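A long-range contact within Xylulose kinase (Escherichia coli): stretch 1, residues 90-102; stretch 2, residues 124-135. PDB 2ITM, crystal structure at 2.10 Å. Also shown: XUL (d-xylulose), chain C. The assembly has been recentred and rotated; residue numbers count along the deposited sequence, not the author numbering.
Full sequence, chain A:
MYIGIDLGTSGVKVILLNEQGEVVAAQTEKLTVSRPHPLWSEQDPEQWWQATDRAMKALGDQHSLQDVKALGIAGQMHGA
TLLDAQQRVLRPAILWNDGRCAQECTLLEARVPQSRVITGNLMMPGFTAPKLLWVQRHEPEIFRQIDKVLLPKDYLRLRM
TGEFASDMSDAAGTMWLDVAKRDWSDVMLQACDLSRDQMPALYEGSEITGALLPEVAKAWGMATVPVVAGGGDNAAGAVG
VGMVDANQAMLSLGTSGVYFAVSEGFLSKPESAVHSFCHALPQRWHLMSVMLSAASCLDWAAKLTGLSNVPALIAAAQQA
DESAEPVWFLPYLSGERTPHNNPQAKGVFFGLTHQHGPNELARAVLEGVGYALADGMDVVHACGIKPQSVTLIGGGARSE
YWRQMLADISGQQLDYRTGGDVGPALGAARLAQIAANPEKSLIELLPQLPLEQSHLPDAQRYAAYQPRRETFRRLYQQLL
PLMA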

ATOM      1  N   LEU A  90      16.800 -33.497  26.731  1.00 34.35           N
ATOM      2  CA  LEU A  90      17.507 -34.062  25.599  1.00 33.67           C
ATOM      3  C   LEU A  90      17.872 -32.988  24.575  1.00 37.20           C
ATOM      4  O   LEU A  90      18.955 -32.995  24.022  1.00 35.74           O
ATOM      5  CB  LEU A  90      16.632 -35.110  24.934  1.00 23.71           C
ATOM      6  CG  LEU A  90      17.050 -36.573  24.931  1.00 46.59           C
ATOM      7  CD1 LEU A  90      18.336 -36.817  25.679  1.00 39.78           C
ATOM      8  CD2 LEU A  90      15.949 -37.497  25.389  1.00 23.37           C
ATOM      9  N   ARG A  91      16.940 -32.078  24.332  1.00 33.62           N
ATOM     10  CA  ARG A  91      17.164 -30.923  23.479  1.00 33.17           C
ATOM     11  C   ARG A  91      16.322 -29.759  23.929  1.00 29.93           C
ATOM     12  O   ARG A  91      15.481 -29.902  24.785  1.00 27.51           O
ATOM     13  CB  ARG A  91      16.854 -31.270  22.027  1.00 43.42           C
ATOM     14  CG  ARG A  91      15.377 -31.294  21.687  1.00 40.58           C
ATOM     15  CD  ARG A  91      15.055 -31.846  20.309  1.00 23.77           C
ATOM     16  NE  ARG A  91      15.756 -31.161  19.212  1.00 30.24           N
ATOM     17  CZ  ARG A  91      15.877 -29.852  19.076  1.00 26.48           C
ATOM     18  NH1 ARG A  91      15.340 -29.037  19.953  1.00 27.86           N
ATOM     19  NH2 ARG A  91      16.539 -29.354  18.050  1.00 32.99           N
ATOM     20  N   PRO A  92      16.548 -28.588  23.359  1.00 36.24           N
ATOM     21  CA  PRO A  92      15.718 -27.437  23.695  1.00 23.22           C
ATOM     22  C   PRO A  92      14.264 -27.646  23.274  1.00 31.46           C
ATOM     23  O   PRO A  92      13.997 -28.348  22.316  1.00 27.28           O
ATOM     24  CB  PRO A  92      16.361 -26.279  22.886  1.00 29.49           C
ATOM     25  CG  PRO A  92      17.745 -26.695  22.701  1.00 35.37           C
ATOM     26  CD  PRO A  92      17.690 -28.177  22.534  1.00 38.74           C
ATOM     27  N   ALA A  93      13.347 -27.058  24.028  1.00 25.82           N
ATOM     28  CA  ALA A  93      11.935 -27.165  23.725  1.00 23.13           C
ATOM     29  C   ALA A  93      11.580 -26.516  22.396  1.00 17.02           C
ATOM     30  O   ALA A  93      11.936 -25.389  22.134  1.00 26.60           O
ATOM     31  CB  ALA A  93      11.095 -26.607  24.849  1.00 18.48           C
ATOM     32  N   ILE A  94      10.876 -27.261  21.560  1.00 21.32           N
ATOM     33  CA  ILE A  94      10.376 -26.755  20.301  1.00 13.67           C
ATOM     34  C   ILE A  94       8.970 -26.189  20.452  1.00 30.43           C
ATOM     35  O   ILE A  94       8.028 -26.936  20.650  1.00 25.27           O
ATOM     36  CB  ILE A  94      10.362 -27.877  19.265  1.00 24.40           C
ATOM     37  CG1 ILE A  94      11.743 -28.493  19.113  1.00 31.17           C
ATOM     38  CG2 ILE A  94       9.816 -27.392  17.947  1.00 22.14           C
ATOM     39  CD1 ILE A  94      11.732 -29.695  18.296  1.00 25.00           C
ATOM     40  N   LEU A  95       8.841 -24.874  20.345  1.00 24.62           N
ATOM     41  CA  LEU A  95       7.634 -24.187  20.767  1.00 18.69           C
ATOM     42  C   LEU A  95       6.467 -24.199  19.773  1.00 34.50           C
ATOM     43  O   LEU A  95       6.601 -24.632  18.642  1.00 29.71           O
ATOM     44  CB  LEU A  95       7.942 -22.762  21.193  1.00 24.80           C
ATOM     45  CG  LEU A  95       9.131 -22.536  22.107  1.00 38.12           C
ATOM     46  CD1 LEU A  95       9.169 -21.086  22.501  1.00 18.80           C
ATOM     47  CD2 LEU A  95       9.039 -23.449  23.304  1.00 26.68           C
ATOM     48  N   TRP A  96       5.328 -23.697  20.224  1.00 23.13           N
ATOM     49  CA  TRP A  96       4.121 -23.615  19.422  1.00 24.88           C
ATOM     50  C   TRP A  96       4.323 -22.784  18.167  1.00 29.24           C
ATOM     51  O   TRP A  96       3.734 -23.069  17.145  1.00 31.89           O
ATOM     52  CB  TRP A  96       2.979 -23.021  20.250  1.00 26.47           C
ATOM     53  CG  TRP A  96       3.257 -21.639  20.661  1.00 21.98           C
ATOM     54  CD1 TRP A  96       3.981 -21.249  21.714  1.00 21.60           C
ATOM     55  CD2 TRP A  96       2.858 -20.451  19.987  1.00 29.68           C
ATOM     56  NE1 TRP A  96       4.055 -19.883  21.769  1.00 26.14           N
ATOM     57  CE2 TRP A  96       3.371 -19.370  20.708  1.00 32.07           C
ATOM     58  CE3 TRP A  96       2.112 -20.188  18.836  1.00 37.02           C
ATOM     59  CZ2 TRP A  96       3.163 -18.058  20.330  1.00 26.46           C
ATOM     60  CZ3 TRP A  96       1.906 -18.896  18.465  1.00 26.71           C
ATOM     61  CH2 TRP A  96       2.423 -17.843  19.210  1.00 41.89           C
ATOM     62  N   ASN A  97       5.153 -21.754  18.255  1.00 25.16           N
ATOM     63  CA  ASN A  97       5.413 -20.879  17.124  1.00 25.14           C
ATOM     64  C   ASN A  97       6.635 -21.256  16.284  1.00 37.13           C
ATOM     65  O   ASN A  97       7.095 -20.491  15.449  1.00 24.27           O
ATOM     66  CB  ASN A  97       5.482 -19.425  17.570  1.00 23.37           C
ATOM     67  CG  ASN A  97       6.512 -19.184  18.653  1.00 28.14           C
ATOM     68  OD1 ASN A  97       6.814 -18.055  18.981  1.00 29.72           O
ATOM     69  ND2 ASN A  97       7.034 -20.239  19.213  1.00 16.12           N
ATOM     70  N   ASP A  98       7.142 -22.459  16.516  1.00 33.63           N
ATOM     71  CA  ASP A  98       8.118 -23.089  15.644  1.00 27.35           C
ATOM     72  C   ASP A  98       7.447 -23.623  14.381  1.00 30.67           C
ATOM     73  O   ASP A  98       6.401 -24.244  14.441  1.00 28.62           O
ATOM     74  CB  ASP A  98       8.803 -24.225  16.402  1.00 27.69           C
ATOM     75  CG  ASP A  98      10.093 -24.687  15.759  1.00 35.00           C
ATOM     76  OD1 ASP A  98      10.042 -25.534  14.859  1.00 26.10           O
ATOM     77  OD2 ASP A  98      11.207 -24.281  16.121  1.00 34.86           O
ATOM     78  N   GLY A  99       8.074 -23.383  13.238  1.00 43.86           N
ATOM     79  CA  GLY A  99       7.540 -23.820  11.965  1.00 42.26           C
ATOM     80  C   GLY A  99       8.426 -24.708  11.144  1.00 46.48           C
ATOM     81  O   GLY A  99       8.348 -24.702   9.928  1.00 45.08           O
ATOM     82  N   ARG A 100       9.260 -25.495  11.802  1.00 43.99           N
ATOM     83  CA  ARG A 100      10.232 -26.320  11.117  1.00 31.29           C
ATOM     84  C   ARG A 100       9.681 -27.605  10.530  1.00 29.44           C
ATOM     85  O   ARG A 100      10.324 -28.211   9.696  1.00 34.21           O
ATOM     86  CB  ARG A 100      11.408 -26.644  12.027  1.00 31.10           C
ATOM     87  CG  ARG A 100      11.230 -27.889  12.857  1.00 31.40           C
ATOM     88  CD  ARG A 100      12.376 -28.169  13.792  1.00 31.33           C
ATOM     89  NE  ARG A 100      12.550 -27.115  14.779  1.00 31.73           N
ATOM     90  CZ  ARG A 100      13.491 -27.111  15.706  1.00 43.68           C
ATOM     91  NH1 ARG A 100      14.352 -28.106  15.786  1.00 27.14           N
ATOM     92  NH2 ARG A 100      13.567 -26.106  16.564  1.00 34.54           N
ATOM     93  N   CYS A 101       8.481 -28.016  10.918  1.00 31.66           N
ATOM     94  CA  CYS A 101       8.003 -29.362  10.586  1.00 28.44           C
ATOM     95  C   CYS A 101       6.778 -29.459   9.676  1.00 22.80           C
ATOM     96  O   CYS A 101       5.994 -30.379   9.793  1.00 33.36           O
ATOM     97  CB  CYS A 101       7.760 -30.184  11.849  1.00 45.57           C
ATOM     98  SG  CYS A 101       6.374 -29.635  12.857  1.00 38.08           S
ATOM     99  N   ALA A 102       6.627 -28.516   8.761  1.00 36.24           N
ATOM    100  CA  ALA A 102       5.533 -28.574   7.802  1.00 24.82           C
ATOM    101  C   ALA A 102       5.453 -29.886   7.037  1.00 35.45           C
ATOM    102  O   ALA A 102       4.382 -30.446   6.881  1.00 37.35           O
ATOM    103  CB  ALA A 102       5.603 -27.423   6.863  1.00 50.27           C
ATOM    104  N   MET A 124      -0.975 -28.990  12.320  1.00 35.78           N
ATOM    105  CA  MET A 124      -0.174 -27.797  12.188  1.00 26.22           C
ATOM    106  C   MET A 124       1.204 -28.043  12.764  1.00 35.69           C
ATOM    107  O   MET A 124       1.372 -28.857  13.648  1.00 24.72           O
ATOM    108  CB  MET A 124      -0.822 -26.646  12.933  1.00 31.85           C
ATOM    109  CG  MET A 124      -2.246 -26.389  12.540  1.00 53.97           C
ATOM    110  SD  MET A 124      -2.389 -25.368  11.073  1.00 63.62           S
ATOM    111  CE  MET A 124      -2.217 -23.744  11.785  1.00 83.11           C
ATOM    112  N   PRO A 125       2.182 -27.321  12.245  1.00 27.45           N
ATOM    113  CA  PRO A 125       3.583 -27.538  12.588  1.00 28.71           C
ATOM    114  C   PRO A 125       3.850 -27.128  14.013  1.00 34.09           C
ATOM    115  O   PRO A 125       4.808 -27.590  14.605  1.00 35.53           O
ATOM    116  CB  PRO A 125       4.318 -26.599  11.641  1.00 24.27           C
ATOM    117  CG  PRO A 125       3.439 -26.439  10.527  1.00 43.06           C
ATOM    118  CD  PRO A 125       2.029 -26.583  10.990  1.00 30.49           C
ATOM    119  N   GLY A 126       2.998 -26.259  14.539  1.00 30.98           N
ATOM    120  CA  GLY A 126       3.050 -25.838  15.921  1.00 33.91           C
ATOM    121  C   GLY A 126       2.647 -26.920  16.899  1.00 33.00           C
ATOM    122  O   GLY A 126       2.985 -26.849  18.068  1.00 31.19           O
ATOM    123  N   PHE A 127       1.928 -27.920  16.415  1.00 25.72           N
ATOM    124  CA  PHE A 127       1.474 -29.017  17.244  1.00 14.71           C
ATOM    125  C   PHE A 127       2.579 -30.012  17.541  1.00 16.38           C
ATOM    126  O   PHE A 127       3.554 -30.099  16.824  1.00 31.43           O
ATOM    127  CB  PHE A 127       0.287 -29.722  16.606  1.00 26.80           C
ATOM    128  CG  PHE A 127      -0.920 -28.851  16.424  1.00 26.23           C
ATOM    129  CD1 PHE A 127      -1.981 -29.274  15.652  1.00 36.93           C
ATOM    130  CD2 PHE A 127      -1.001 -27.617  17.024  1.00 30.50           C
ATOM    131  CE1 PHE A 127      -3.080 -28.487  15.478  1.00 26.74           C
ATOM    132  CE2 PHE A 127      -2.089 -26.830  16.854  1.00 29.32           C
ATOM    133  CZ  PHE A 127      -3.132 -27.258  16.079  1.00 24.65           C
ATOM    134  N   THR A 128       2.423 -30.754  18.620  1.00 26.27           N
ATOM    135  CA  THR A 128       3.515 -31.504  19.213  1.00 18.37           C
ATOM    136  C   THR A 128       3.943 -32.690  18.337  1.00 26.97           C
ATOM    137  O   THR A 128       5.119 -32.918  18.118  1.00 15.72           O
ATOM    138  CB  THR A 128       3.121 -31.975  20.618  1.00 33.24           C
ATOM    139  OG1 THR A 128       2.416 -30.935  21.293  1.00 19.23           O
ATOM    140  CG2 THR A 128       4.345 -32.175  21.466  1.00 26.35           C
ATOM    141  N   ALA A 129       2.962 -33.428  17.834  1.00 22.64           N
ATOM    142  CA  ALA A 129       3.206 -34.678  17.140  1.00 21.64           C
ATOM    143  C   ALA A 129       4.174 -34.604  15.955  1.00 29.18           C
ATOM    144  O   ALA A 129       5.106 -35.348  15.901  1.00 24.48           O
ATOM    145  CB  ALA A 129       1.920 -35.313  16.746  1.00 20.44           C
ATOM    146  N   PRO A 130       3.942 -33.696  15.017  1.00 35.02           N
ATOM    147  CA  PRO A 130       4.850 -33.536  13.903  1.00 29.96           C
ATOM    148  C   PRO A 130       6.258 -33.137  14.324  1.00 30.68           C
ATOM    149  O   PRO A 130       7.212 -33.489  13.650  1.00 24.56           O
ATOM    150  CB  PRO A 130       4.221 -32.443  13.053  1.00 27.60           C
ATOM    151  CG  PRO A 130       3.323 -31.751  13.939  1.00 33.35           C
ATOM    152  CD  PRO A 130       2.853 -32.711  14.951  1.00 22.97           C
ATOM    153  N   LYS A 131       6.386 -32.412  15.409  1.00 23.02           N
ATOM    154  CA  LYS A 131       7.665 -32.028  15.961  1.00 22.42           C
ATOM    155  C   LYS A 131       8.506 -33.255  16.248  1.00 33.32           C
ATOM    156  O   LYS A 131       9.701 -33.269  16.023  1.00 25.62           O
ATOM    157  CB  LYS A 131       7.516 -31.210  17.221  1.00 35.94           C
ATOM    158  CG  LYS A 131       7.116 -29.773  16.989  1.00 23.92           C
ATOM    159  CD  LYS A 131       6.827 -29.054  18.287  1.00 32.46           C
ATOM    160  CE  LYS A 131       5.967 -27.843  18.054  1.00 34.36           C
ATOM    161  NZ  LYS A 131       5.508 -27.231  19.316  1.00 35.36           N
ATOM    162  N   LEU A 132       7.860 -34.294  16.741  1.00 39.53           N
ATOM    163  CA  LEU A 132       8.558 -35.514  17.079  1.00 30.30           C
ATOM    164  C   LEU A 132       8.976 -36.379  15.907  1.00 41.92           C
ATOM    165  O   LEU A 132      10.029 -36.996  15.946  1.00 30.40           O
ATOM    166  CB  LEU A 132       7.811 -36.307  18.133  1.00 29.19           C
ATOM    167  CG  LEU A 132       8.373 -35.815  19.473  1.00 42.99           C
ATOM    168  CD1 LEU A 132       7.384 -34.992  20.209  1.00 30.29           C
ATOM    169  CD2 LEU A 132       9.016 -36.876  20.307  1.00 20.51           C
ATOM    170  N   LEU A 133       8.148 -36.414  14.873  1.00 40.51           N
ATOM    171  CA  LEU A 133       8.558 -36.961  13.592  1.00 37.99           C
ATOM    172  C   LEU A 133       9.789 -36.266  13.033  1.00 30.25           C
ATOM    173  O   LEU A 133      10.692 -36.915  12.547  1.00 34.79           O
ATOM    174  CB  LEU A 133       7.414 -36.909  12.590  1.00 49.73           C
ATOM    175  CG  LEU A 133       6.785 -38.238  12.182  1.00 59.08           C
ATOM    176  CD1 LEU A 133       5.840 -38.718  13.244  1.00 44.04           C
ATOM    177  CD2 LEU A 133       6.073 -38.114  10.865  1.00 48.77           C
ATOM    178  N   TRP A 134       9.823 -34.944  13.110  1.00 21.99           N
ATOM    179  CA  TRP A 134      10.983 -34.185  12.667  1.00 35.51           C
ATOM    180  C   TRP A 134      12.253 -34.579  13.407  1.00 43.47           C
ATOM    181  O   TRP A 134      13.276 -34.836  12.794  1.00 40.92           O
ATOM    182  CB  TRP A 134      10.748 -32.682  12.795  1.00 32.01           C
ATOM    183  CG  TRP A 134      11.837 -31.831  12.230  1.00 23.81           C
ATOM    184  CD1 TRP A 134      11.854 -31.253  11.012  1.00 38.07           C
ATOM    185  CD2 TRP A 134      13.064 -31.464  12.859  1.00 29.90           C
ATOM    186  NE1 TRP A 134      13.014 -30.541  10.831  1.00 27.03           N
ATOM    187  CE2 TRP A 134      13.773 -30.655  11.960  1.00 37.51           C
ATOM    188  CE3 TRP A 134      13.638 -31.731  14.098  1.00 30.35           C
ATOM    189  CZ2 TRP A 134      15.015 -30.118  12.259  1.00 32.77           C
ATOM    190  CZ3 TRP A 134      14.862 -31.194  14.391  1.00 33.09           C
ATOM    191  CH2 TRP A 134      15.541 -30.402  13.477  1.00 40.74           C
ATOM    192  N   VAL A 135      12.179 -34.653  14.725  1.00 34.42           N
ATOM    193  CA  VAL A 135      13.309 -35.116  15.507  1.00 39.42           C
ATOM    194  C   VAL A 135      13.736 -36.532  15.124  1.00 38.64           C
ATOM    195  O   VAL A 135      14.908 -36.794  14.912  1.00 29.80           O
ATOM    196  CB  VAL A 135      13.046 -35.014  17.017  1.00 45.78           C
ATOM    197  CG1 VAL A 135      14.111 -35.773  17.805  1.00 36.15           C
ATOM    198  CG2 VAL A 135      12.987 -33.561  17.451  1.00 20.73           C
TER
HETATM  199  C1  XUL C4930      -2.792 -22.602  19.533  1.00 94.04           C
HETATM  200  C2  XUL C4930      -2.876 -21.336  20.369  1.00101.84           C
HETATM  201  C3  XUL C4930      -2.284 -21.348  21.734  1.00 47.09           C
HETATM  202  C4  XUL C4930      -1.119 -20.397  21.674  1.00 57.13           C
HETATM  203  C5  XUL C4930      -0.150 -20.575  22.825  1.00 32.58           C
HETATM  204  O1  XUL C4930      -3.843 -23.480  19.841  1.00 49.32           O
HETATM  205  O2  XUL C4930      -2.950 -20.089  19.715  1.00 96.61           O
HETATM  206  O3  XUL C4930      -1.764 -22.632  21.920  1.00101.39           O
HETATM  207  O4  XUL C4930      -0.482 -20.695  20.463  1.00 93.06           O
HETATM  208  O5  XUL C4930      -0.584 -21.632  23.620  1.00 37.74           O
HETATM  209  O   HOH W   1       7.571 -27.061  14.530  1.00 45.80           O

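How do the two backbones approach each other? Stretch 1 leaves a short strand at Ile94, folds through a type I turn from Leu95 to Asp98, and reaches Cys101, the N-cap of a following helix. Stretch 2 makes its own type I turn, Met124 to Phe127, before its helix. The turns meet where the CA atoms of Trp96 and Gly126 lie 4.3 Å apart. Trp96 O sits 3.1 Å from Gly126 CA, so close that an ideal CB on Gly126 would fall 2.4 Å from that same oxygen. The absence of a side chain is what permits this approach. The Trp96 side chain starts away from stretch 2, and one face of its ring receives O4 of the bound d-xylulose.

What satisfies the buried amine of Lys131? Its CA-to-CB bond points sideways to stretch 1, and the extended chain then brings NZ to a cluster of backbone carbonyls. NZ donates to Ile94 O at 2.9 Å and, more weakly, to Leu95 O at 2.9 Å; within its own stretch it donates to Gly126 O at 2.8 Å, and it has a further hydrogen-bond partner elsewhere in the structure. One amine thus ties together the strand end and both turns. Leu95 O also accepts the turn bond from Asp98 N, at 3.1 Å. The aliphatic part of the lysine is used as well, with its CD 3.4 Å from Ile94 CG2.

Where do the charges of Asp98 and Arg100 go? Largely to each other, within stretch 1, though Asp98 OD2 and Arg100 NH2 also have partners elsewhere in the structure. Arg100 NE donates to Asp98 OD1 at 3.0 Å in a salt bridge, Arg100 NH2 donates to Asp98 OD2 at 3.0 Å, and the backbone Arg100 N reaches Asp98 OD1 at 3.2 Å. So held, the arginine lies over one face of the Trp134 ring: Arg100 CD is 3.4 Å from the centroid of the six-membered ring, a CH-pi contact, and Arg100 CZ is 4.7 Å from it, a cation-pi contact. Water 1 links the stretches from the same carboxylate, with hydrogen bonds to Asp98 OD1 at 2.9 Å and Pro125 O at 2.8 Å.

What fills the space around these polar links? Cys101 points toward stretch 2, and its SG packs 3.5 Å from Pro130 CB and 3.9 Å from Pro125 CB, while its CB lies 4.0 Å from Trp134 CB. Farther along the helix, Val135 CG2 meets Ile94 CD1 at 4.2 Å and the aliphatic Arg91 CD at 3.9 Å. Arg91 NH1 donates weakly to Pro92 O at 2.8 Å, and all three guanidinium nitrogens also have hydrogen-bond partners elsewhere in the structure; Arg91 NH2 lies 4.4 Å from Trp134 CZ3.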